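Local atomic coordinates of eukaryotic translation initiation factor 4 gamma 2 (Homo sapiens, PDB entry 4IUL), a protein that probably takes part in translation initiation as an eIF4G relative, interacting with the RNA helicase eIF4A through its HEAT-repeat MIF4G domain. Residues R209-R214 with E248-H253; I172-I177 with D220-R225; E36-L41 with S74-Q79. All blocks are in the same frame, centred on the assembly; numbering follows the deposited sequence.

Interaction 1 (R209-R214 with E248-H253)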
loop_
_atom_site.group_PDB
_atom_site.type_symbol
_atom_site.label_atom_id
_atom_site.label_comp_id
_atom_site.label_asym_id
_atom_site.label_seq_id
_atom_site.Cartn_x
_atom_site.Cartn_y
_atom_site.Cartn_z
ATOM N N ARG A 209 12.002 1.581 10.197
ATOM C CA ARG A 209 12.835 2.025 9.080
ATOM C C ARG A 209 12.703 3.521 8.766
ATOM O O ARG A 209 13.612 4.128 8.199
ATOM C CB ARG A 209 12.528 1.215 7.808
ATOM C CG ARG A 209 11.223 1.572 7.102
ATOM C CD ARG A 209 11.322 1.308 5.590
ATOM N NE ARG A 209 11.690 -0.076 5.297
ATOM C CZ ARG A 209 12.439 -0.457 4.264
ATOM N NH1 ARG A 209 12.912 0.441 3.408
ATOM N NH2 ARG A 209 12.732 -1.741 4.095
ATOM N N LEU A 210 11.576 4.115 9.141
ATOM C CA LEU A 210 11.340 5.530 8.877
ATOM C C LEU A 210 11.957 6.434 9.940
ATOM O O LEU A 210 12.355 7.570 9.660
ATOM C CB LEU A 210 9.835 5.794 8.821
ATOM C CG LEU A 210 9.110 6.128 7.513
ATOM C CD1 LEU A 210 9.434 5.132 6.418
ATOM C CD2 LEU A 210 7.608 6.147 7.806
ATOM N N ASP A 211 12.051 5.906 11.155
ATOM C CA ASP A 211 12.544 6.657 12.299
ATOM C C ASP A 211 14.061 6.813 12.442
ATOM O O ASP A 211 14.639 6.385 13.446
ATOM C CB ASP A 211 11.951 6.037 13.572
ATOM C CG ASP A 211 11.863 7.019 14.723
ATOM O OD1 ASP A 211 11.966 8.241 14.481
ATOM O OD2 ASP A 211 11.673 6.562 15.871
ATOM N N HIS A 212 14.706 7.420 11.444
ATOM C CA HIS A 212 16.144 7.653 11.524
ATOM C C HIS A 212 16.392 9.126 11.818
ATOM O O HIS A 212 15.485 9.955 11.708
ATOM C CB HIS A 212 16.875 7.198 10.245
ATOM C CG HIS A 212 16.276 7.710 8.970
ATOM N ND1 HIS A 212 16.428 9.010 8.539
ATOM C CD2 HIS A 212 15.536 7.083 8.023
ATOM C CE1 HIS A 212 15.807 9.165 7.382
ATOM N NE2 HIS A 212 15.257 8.010 7.047
ATOM N N GLU A 213 17.623 9.437 12.207
ATOM C CA GLU A 213 18.031 10.791 12.581
ATOM C C GLU A 213 17.454 11.976 11.796
ATOM O O GLU A 213 16.924 12.915 12.393
ATOM C CB GLU A 213 19.560 10.855 12.604
ATOM C CG GLU A 213 20.158 10.180 13.842
ATOM C CD GLU A 213 21.527 9.551 13.599
ATOM O OE1 GLU A 213 22.338 10.146 12.847
ATOM O OE2 GLU A 213 21.791 8.463 14.171
ATOM N N ARG A 214 17.547 11.951 10.474
ATOM C CA ARG A 214 17.019 13.067 9.700
ATOM C C ARG A 214 15.528 13.279 9.925
ATOM O O ARG A 214 15.047 14.406 9.862
ATOM C CB ARG A 214 17.266 12.845 8.209
ATOM C CG ARG A 214 16.642 13.897 7.313
ATOM C CD ARG A 214 16.714 13.470 5.850
ATOM N NE ARG A 214 18.086 13.479 5.354
ATOM C CZ ARG A 214 18.785 14.589 5.151
ATOM N NH1 ARG A 214 18.228 15.768 5.400
ATOM N NH2 ARG A 214 20.039 14.524 4.718
ATOM N N GLU A 248 4.590 3.291 23.414
ATOM C CA GLU A 248 5.528 2.659 24.333
ATOM C C GLU A 248 6.643 1.923 23.591
ATOM O O GLU A 248 7.775 1.855 24.068
ATOM C CB GLU A 248 4.782 1.675 25.235
ATOM C CG GLU A 248 5.647 0.980 26.270
ATOM C CD GLU A 248 4.871 -0.057 27.070
ATOM O OE1 GLU A 248 3.899 0.324 27.762
ATOM O OE2 GLU A 248 5.229 -1.254 27.002
ATOM N N LEU A 249 6.316 1.368 22.428
ATOM C CA LEU A 249 7.294 0.637 21.628
ATOM C C LEU A 249 8.350 1.594 21.084
ATOM O O LEU A 249 9.534 1.261 21.016
ATOM C CB LEU A 249 6.595 -0.080 20.467
ATOM C CG LEU A 249 7.469 -0.916 19.530
ATOM C CD1 LEU A 249 8.181 -1.995 20.322
ATOM C CD2 LEU A 249 6.613 -1.539 18.436
ATOM N N ARG A 250 7.918 2.794 20.713
ATOM C CA ARG A 250 8.840 3.783 20.174
ATOM C C ARG A 250 9.733 4.343 21.273
ATOM O O ARG A 250 10.923 4.579 21.054
ATOM C CB ARG A 250 8.078 4.929 19.507
ATOM C CG ARG A 250 8.940 5.698 18.536
ATOM C CD ARG A 250 8.717 7.189 18.624
ATOM N NE ARG A 250 9.606 7.902 17.713
ATOM C CZ ARG A 250 9.885 9.197 17.802
ATOM N NH1 ARG A 250 9.351 9.940 18.770
ATOM N NH2 ARG A 250 10.702 9.750 16.920
ATOM N N GLU A 251 9.157 4.561 22.453
ATOM C CA GLU A 251 9.915 5.081 23.583
ATOM C C GLU A 251 11.028 4.089 23.932
ATOM O O GLU A 251 12.043 4.456 24.529
ATOM C CB GLU A 251 8.986 5.307 24.781
ATOM C CG GLU A 251 7.861 6.295 24.487
ATOM C CD GLU A 251 7.016 6.637 25.707
ATOM O OE1 GLU A 251 6.531 5.705 26.387
ATOM O OE2 GLU A 251 6.829 7.845 25.978
ATOM N N HIS A 252 10.828 2.834 23.538
ATOM C CA HIS A 252 11.806 1.776 23.761
ATOM C C HIS A 252 12.676 1.555 22.512
ATOM O O HIS A 252 13.234 0.474 22.321
ATOM C CB HIS A 252 11.100 0.467 24.118
ATOM C CG HIS A 252 10.600 0.412 25.526
ATOM N ND1 HIS A 252 9.731 1.347 26.046
ATOM C CD2 HIS A 252 10.843 -0.473 26.522
ATOM C CE1 HIS A 252 9.459 1.041 27.303
ATOM N NE2 HIS A 252 10.121 -0.059 27.616
ATOM N N HIS A 253 12.788 2.580 21.670
ATOM C CA HIS A 253 13.587 2.485 20.454
ATOM C C HIS A 253 13.199 1.290 19.587
ATOM O O HIS A 253 14.063 0.621 19.022
ATOM C CB HIS A 253 15.076 2.383 20.797
ATOM C CG HIS A 253 15.609 3.571 21.536
ATOM N ND1 HIS A 253 16.822 4.152 21.234
ATOM C CD2 HIS A 253 15.094 4.288 22.561
ATOM C CE1 HIS A 253 17.029 5.178 22.038
ATOM N NE2 HIS A 253 15.996 5.283 22.854
#
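Asp211 and Arg250 form a bidentate salt bridge at the surface of the helical-repeat domain, joining the C-terminal end of helix 193-210 to that of helix 237-251. Asp211 is the first residue beyond its helix to leave helical geometry and the centre of an inverse gamma turn, and from there its CB points toward the other segment. Arg250 does not set out toward Asp211 but reaches it by its length: CG stands anti to the backbone N (chi1 -160°), a bend follows at chi2, and the guanidinium arrives side-on. Its two nitrogens take one carboxylate oxygen each. NH2 of Arg250 donates to OD1 of Asp211 over 3.1 Å in a nearly straight bond (172°), on the syn side of that oxygen and close to the guanidinium plane. The second bond, from NE of Arg250 to OD2 of Asp211, is also 3.1 Å long but more bent, and here the donor lies above the carboxylate plane. The carboxylate and guanidinium planes lie 30° apart.

Each partner is held from elsewhere too. OD2 of Asp211 also accepts a hydrogen bond from NE1 of Trp254, while NH1 of Arg250 forms a salt bridge with Asp220; Met219 of helix 216-227 touches both side chains. A Schellman motif with His253 as its C' residue closes the helix of Arg250. With two carboxylates, Asp211 just past one helix and Asp220 within another, sharing one guanidinium, the positive charge of Arg250 probably offsets that of the two aspartates.

Interaction 2 (I172-I177 with D220-R225)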
loop_
_atom_site.group_PDB
_atom_site.type_symbol
_atom_site.label_atom_id
_atom_site.label_comp_id
_atom_site.label_asym_id
_atom_site.label_seq_id
_atom_site.Cartn_x
_atom_site.Cartn_y
_atom_site.Cartn_z
ATOM N N ILE A 172 5.803 8.495 0.224
ATOM C CA ILE A 172 4.391 8.109 0.200
ATOM C C ILE A 172 3.923 7.550 1.537
ATOM O O ILE A 172 2.748 7.685 1.895
ATOM C CB ILE A 172 4.085 7.087 -0.936
ATOM C CG1 ILE A 172 2.577 7.067 -1.219
ATOM C CG2 ILE A 172 4.538 5.716 -0.549
ATOM C CD1 ILE A 172 2.171 6.243 -2.426
ATOM N N LEU A 173 4.834 6.924 2.278
ATOM C CA LEU A 173 4.481 6.387 3.586
ATOM C C LEU A 173 4.140 7.551 4.524
ATOM O O LEU A 173 3.132 7.506 5.226
ATOM C CB LEU A 173 5.629 5.560 4.156
ATOM C CG LEU A 173 5.865 4.196 3.506
ATOM C CD1 LEU A 173 7.163 3.621 4.024
ATOM C CD2 LEU A 173 4.700 3.256 3.807
ATOM N N HIS A 174 4.965 8.597 4.530
ATOM C CA HIS A 174 4.691 9.761 5.383
ATOM C C HIS A 174 3.365 10.400 4.955
ATOM O O HIS A 174 2.627 10.935 5.781
ATOM C CB HIS A 174 5.825 10.800 5.289
ATOM C CG HIS A 174 7.035 10.452 6.103
ATOM N ND1 HIS A 174 7.061 10.558 7.477
ATOM C CD2 HIS A 174 8.239 9.946 5.742
ATOM C CE1 HIS A 174 8.226 10.126 7.928
ATOM N NE2 HIS A 174 8.959 9.746 6.896
ATOM N N LYS A 175 3.065 10.334 3.664
ATOM C CA LYS A 175 1.831 10.914 3.144
ATOM C C LYS A 175 0.613 10.135 3.652
ATOM O O LYS A 175 -0.453 10.710 3.863
ATOM C CB LYS A 175 1.864 10.923 1.612
ATOM C CG LYS A 175 1.314 12.190 0.996
ATOM C CD LYS A 175 1.755 12.342 -0.452
ATOM C CE LYS A 175 3.255 12.539 -0.552
ATOM N NZ LYS A 175 3.713 12.649 -1.967
ATOM N N CYS A 176 0.777 8.826 3.843
ATOM C CA CYS A 176 -0.298 7.994 4.360
ATOM C C CYS A 176 -0.513 8.350 5.837
ATOM O O CYS A 176 -1.639 8.571 6.278
ATOM C CB CYS A 176 0.060 6.504 4.236
ATOM S SG CYS A 176 -0.001 5.821 2.551
ATOM N N ILE A 177 0.578 8.407 6.594
ATOM C CA ILE A 177 0.518 8.727 8.014
ATOM C C ILE A 177 -0.136 10.083 8.258
ATOM O O ILE A 177 -0.941 10.231 9.172
ATOM C CB ILE A 177 1.931 8.745 8.646
ATOM C CG1 ILE A 177 2.499 7.324 8.679
ATOM C CG2 ILE A 177 1.874 9.361 10.054
ATOM C CD1 ILE A 177 3.887 7.231 9.267
ATOM N N ASP A 220 8.703 12.765 15.849
ATOM C CA ASP A 220 8.423 13.288 17.185
ATOM C C ASP A 220 7.062 13.962 17.150
ATOM O O ASP A 220 6.247 13.806 18.064
ATOM C CB ASP A 220 9.474 14.316 17.608
ATOM C CG ASP A 220 10.668 13.689 18.286
ATOM O OD1 ASP A 220 10.728 12.439 18.399
ATOM O OD2 ASP A 220 11.555 14.457 18.710
ATOM N N GLN A 221 6.827 14.708 16.077
ATOM C CA GLN A 221 5.576 15.426 15.888
ATOM C C GLN A 221 4.384 14.458 15.812
ATOM O O GLN A 221 3.331 14.717 16.400
ATOM C CB GLN A 221 5.669 16.259 14.612
ATOM C CG GLN A 221 4.759 17.462 14.569
ATOM C CD GLN A 221 4.921 18.249 13.281
ATOM O OE1 GLN A 221 6.039 18.415 12.777
ATOM N NE2 GLN A 221 3.810 18.749 12.746
ATOM N N TYR A 222 4.553 13.344 15.096
ATOM C CA TYR A 222 3.493 12.345 14.951
ATOM C C TYR A 222 3.099 11.738 16.297
ATOM O O TYR A 222 1.917 11.666 16.641
ATOM C CB TYR A 222 3.946 11.190 14.050
ATOM C CG TYR A 222 4.193 11.505 12.588
ATOM C CD1 TYR A 222 5.095 10.736 11.848
ATOM C CD2 TYR A 222 3.518 12.541 11.933
ATOM C CE1 TYR A 222 5.327 10.983 10.500
ATOM C CE2 TYR A 222 3.740 12.796 10.575
ATOM C CZ TYR A 222 4.651 12.010 9.866
ATOM O OH TYR A 222 4.896 12.241 8.530
ATOM N N PHE A 223 4.098 11.280 17.048
ATOM C CA PHE A 223 3.836 10.646 18.329
ATOM C C PHE A 223 3.361 11.577 19.446
ATOM O O PHE A 223 2.819 11.112 20.451
ATOM C CB PHE A 223 5.055 9.830 18.772
ATOM C CG PHE A 223 5.173 8.509 18.065
ATOM C CD1 PHE A 223 5.612 8.444 16.740
ATOM C CD2 PHE A 223 4.785 7.331 18.700
ATOM C CE1 PHE A 223 5.660 7.226 16.056
ATOM C CE2 PHE A 223 4.826 6.108 18.028
ATOM C CZ PHE A 223 5.266 6.055 16.699
ATOM N N ALA A 224 3.562 12.880 19.280
ATOM C CA ALA A 224 3.077 13.825 20.279
ATOM C C ALA A 224 1.566 13.801 20.065
ATOM O O ALA A 224 0.780 13.592 20.994
ATOM C CB ALA A 224 3.624 15.215 20.010
ATOM N N ARG A 225 1.181 13.991 18.811
ATOM C CA ARG A 225 -0.213 13.982 18.405
ATOM C C ARG A 225 -0.905 12.698 18.881
ATOM O O ARG A 225 -2.067 12.730 19.285
ATOM C CB ARG A 225 -0.276 14.111 16.881
ATOM C CG ARG A 225 -1.612 13.820 16.236
ATOM C CD ARG A 225 -2.674 14.833 16.595
ATOM N NE ARG A 225 -3.867 14.629 15.777
ATOM C CZ ARG A 225 -5.025 15.251 15.965
ATOM N NH1 ARG A 225 -5.160 16.126 16.954
ATOM N NH2 ARG A 225 -6.047 14.997 15.162
#
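Tyr222 reaches from helix 216-227 to His174 and Ile177 on helix 170-181, a buried piece of the helix-on-helix packing by which HEAT repeats stack into a solenoid. Its CB points at the neighbouring helix, and with CG anti to the carbonyl carbon (chi1 -67°) the ring comes to lie between His174 and Ile177. From CG outward the ring lies against one methyl: CG2 of Ile177 sits 3.7 Å from the centroid of the Tyr222 ring and only 5° off its normal, a CH-pi contact over the middle of the face, with all six ring carbons at similar range. CE1 of Tyr222 then meets the edge of the imidazole, 3.5 Å from ND1 of His174. These two rings come rim to rim, their planes 33° apart, so neither stacks on the other. At the tip, the phenol oxygen meets ND1 at the imidazole edge, near its plane, with CB and CG of His174 also close to it. Beyond the pair, Leu210 of helix 193-210 packs on His174. A phenylalanine at Tyr222 would keep a ring against the Ile177 methyl but would probably leave ND1 of His174 without its hydrogen-bonding mate and the imidazole freer to turn. That bond joins ND1 of His174 to OH of Tyr222 over 2.9 Å, and either atom could be the donor.

Interaction 3 (E36-L41 with S74-Q79); sequences EKFDKL and SSLYAQ
Phe38 of helix 38-48 brings the far end of its ring up to Leu76 and Gln79, one turn apart on helix 74-87. This end of the ring makes the closer part of the contact. CE1 of Phe38 comes to 3.5 Å from the backbone O of Leu76, and CZ of Phe38 stands 3.9 Å from CB of Gln79, with CG of Gln79 scarcely farther. Both approaches are oblique to the ring. A chi1 of -171°, which sets CG opposite the backbone N, sends the phenyl group out to the neighbouring helix, which bridges a backbone separation of 7.9 Å between CA of Phe38 and CA of Leu76.

The rest is looser. The Leu76 side chain keeps farther off, its CG 4.5 Å from CD1 of Phe38, and packs on Pro35 as well. Gln79 offers the ring its aliphatic root alone: a bend at chi2 turns the amide away, its plane 73° from that of the phenyl. No hydrogen bond crosses between the segments, and the contact is made at the surface, where neither Phe38 nor its two partners are fully buried. Leu33, in the loop before helix 38-48, touches both Phe38 and Tyr77. An aromatic side chain reaching a neighbouring helix, with little polar pairing, is ordinary interhelical packing of an all-helical HEAT-repeat domain such as MIF4G.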
loop_
_atom_site.group_PDB
_atom_site.type_symbol
_atom_site.label_atom_id
_atom_site.label_comp_id
_atom_site.label_asym_id
_atom_site.label_seq_id
_atom_site.Cartn_x
_atom_site.Cartn_y
_atom_site.Cartn_z
ATOM N N GLU A 36 -2.281 -21.036 -0.246
ATOM C CA GLU A 36 -2.004 -22.430 -0.573
ATOM C C GLU A 36 -1.612 -22.645 -2.033
ATOM O O GLU A 36 -0.832 -23.547 -2.340
ATOM C CB GLU A 36 -3.216 -23.303 -0.232
ATOM C CG GLU A 36 -3.004 -24.788 -0.505
ATOM C CD GLU A 36 -4.189 -25.642 -0.081
ATOM O OE1 GLU A 36 -5.302 -25.423 -0.611
ATOM O OE2 GLU A 36 -4.005 -26.531 0.781
ATOM N N LYS A 37 -2.152 -21.825 -2.931
ATOM C CA LYS A 37 -1.833 -21.951 -4.351
ATOM C C LYS A 37 -0.735 -20.989 -4.798
ATOM O O LYS A 37 -0.215 -21.110 -5.912
ATOM C CB LYS A 37 -3.071 -21.694 -5.211
ATOM C CG LYS A 37 -4.130 -22.784 -5.201
ATOM C CD LYS A 37 -5.214 -22.440 -6.215
ATOM C CE LYS A 37 -6.299 -23.492 -6.293
ATOM N NZ LYS A 37 -7.294 -23.138 -7.351
ATOM N N PHE A 38 -0.381 -20.042 -3.933
ATOM C CA PHE A 38 0.626 -19.042 -4.272
ATOM C C PHE A 38 1.789 -19.575 -5.093
ATOM O O PHE A 38 1.951 -19.231 -6.263
ATOM C CB PHE A 38 1.195 -18.380 -3.014
ATOM C CG PHE A 38 2.084 -17.202 -3.310
ATOM C CD1 PHE A 38 1.540 -15.937 -3.515
ATOM C CD2 PHE A 38 3.460 -17.364 -3.436
ATOM C CE1 PHE A 38 2.356 -14.849 -3.843
ATOM C CE2 PHE A 38 4.282 -16.283 -3.764
ATOM C CZ PHE A 38 3.727 -15.023 -3.968
ATOM N N ASP A 39 2.599 -20.413 -4.463
ATOM C CA ASP A 39 3.777 -20.984 -5.096
ATOM C C ASP A 39 3.602 -21.386 -6.552
ATOM O O ASP A 39 4.429 -21.037 -7.391
ATOM C CB ASP A 39 4.269 -22.168 -4.265
ATOM C CG ASP A 39 4.803 -21.737 -2.902
ATOM O OD1 ASP A 39 4.928 -22.598 -2.004
ATOM O OD2 ASP A 39 5.105 -20.535 -2.731
ATOM N N LYS A 40 2.521 -22.098 -6.857
ATOM C CA LYS A 40 2.264 -22.557 -8.222
ATOM C C LYS A 40 1.803 -21.462 -9.188
ATOM O O LYS A 40 2.327 -21.342 -10.297
ATOM C CB LYS A 40 1.225 -23.682 -8.206
ATOM C CG LYS A 40 0.869 -24.225 -9.587
ATOM C CD LYS A 40 -0.258 -25.248 -9.514
ATOM C CE LYS A 40 -0.576 -25.820 -10.889
ATOM N NZ LYS A 40 -1.731 -26.761 -10.848
ATOM N N LEU A 41 0.816 -20.675 -8.775
ATOM C CA LEU A 41 0.288 -19.614 -9.625
ATOM C C LEU A 41 1.338 -18.535 -9.843
ATOM O O LEU A 41 1.372 -17.887 -10.889
ATOM C CB LEU A 41 -0.963 -19.008 -8.990
ATOM C CG LEU A 41 -2.083 -20.008 -8.698
ATOM C CD1 LEU A 41 -3.247 -19.312 -8.015
ATOM C CD2 LEU A 41 -2.529 -20.659 -9.997
ATOM N N SER A 74 -3.310 -8.184 0.993
ATOM C CA SER A 74 -2.225 -7.251 0.662
ATOM C C SER A 74 -0.883 -7.977 0.712
ATOM O O SER A 74 -0.083 -7.940 -0.233
ATOM C CB SER A 74 -2.181 -6.088 1.658
ATOM O OG SER A 74 -3.258 -5.196 1.474
ATOM N N SER A 75 -0.663 -8.628 1.850
ATOM C CA SER A 75 0.538 -9.392 2.126
ATOM C C SER A 75 0.878 -10.338 0.966
ATOM O O SER A 75 2.019 -10.387 0.506
ATOM C CB SER A 75 0.313 -10.175 3.420
ATOM O OG SER A 75 1.415 -10.987 3.741
ATOM N N LEU A 76 -0.120 -11.084 0.501
ATOM C CA LEU A 76 0.064 -12.022 -0.598
ATOM C C LEU A 76 0.468 -11.329 -1.890
ATOM O O LEU A 76 1.402 -11.764 -2.568
ATOM C CB LEU A 76 -1.224 -12.806 -0.861
ATOM C CG LEU A 76 -1.271 -14.277 -0.454
ATOM C CD1 LEU A 76 -1.477 -14.405 1.060
ATOM C CD2 LEU A 76 -2.406 -14.957 -1.211
ATOM N N TYR A 77 -0.247 -10.261 -2.242
ATOM C CA TYR A 77 0.049 -9.538 -3.475
ATOM C C TYR A 77 1.402 -8.833 -3.396
ATOM O O TYR A 77 2.107 -8.719 -4.401
ATOM C CB TYR A 77 -1.069 -8.535 -3.790
ATOM C CG TYR A 77 -2.428 -9.193 -3.926
ATOM C CD1 TYR A 77 -2.614 -10.283 -4.778
ATOM C CD2 TYR A 77 -3.512 -8.762 -3.161
ATOM C CE1 TYR A 77 -3.848 -10.936 -4.855
ATOM C CE2 TYR A 77 -4.745 -9.406 -3.229
ATOM C CZ TYR A 77 -4.905 -10.493 -4.074
ATOM O OH TYR A 77 -6.111 -11.154 -4.110
ATOM N N ALA A 78 1.767 -8.380 -2.200
ATOM C CA ALA A 78 3.049 -7.706 -2.009
ATOM C C ALA A 78 4.193 -8.677 -2.297
ATOM O O ALA A 78 5.220 -8.291 -2.854
ATOM C CB ALA A 78 3.161 -7.166 -0.581
ATOM N N GLN A 79 4.003 -9.939 -1.921
ATOM C CA GLN A 79 5.015 -10.962 -2.143
ATOM C C GLN A 79 5.113 -11.260 -3.639
ATOM O O GLN A 79 6.191 -11.542 -4.164
ATOM C CB GLN A 79 4.655 -12.234 -1.373
ATOM C CG GLN A 79 5.825 -13.184 -1.148
ATOM C CD GLN A 79 6.942 -12.570 -0.309
ATOM O OE1 GLN A 79 6.702 -12.019 0.767
ATOM N NE2 GLN A 79 8.170 -12.672 -0.798
#

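Interactions 1 and 2 belong to one patch of the MIF4G domain, their centres 12 Å apart, whereas interaction 3 lies about 31 and 30 Å from them, centre to centre, and touches neither. Along the chain, the segments of 3 close first; those of 1 and 2 then alternate, so that helices 170-181, 193-210, 216-227 and 237-251 are interlocked. The two contacts meet directly through the Arg250–Asp220 salt bridge and through Leu210, which packs on Leu173 and His174. Interaction 3, between helices 38-48 and 74-87, lies on the opposite side of the chain's centre from interaction 2. The three contacts thus tie helices in two separate regions of the helical MIF4G domain, as in a HEAT-repeat fold.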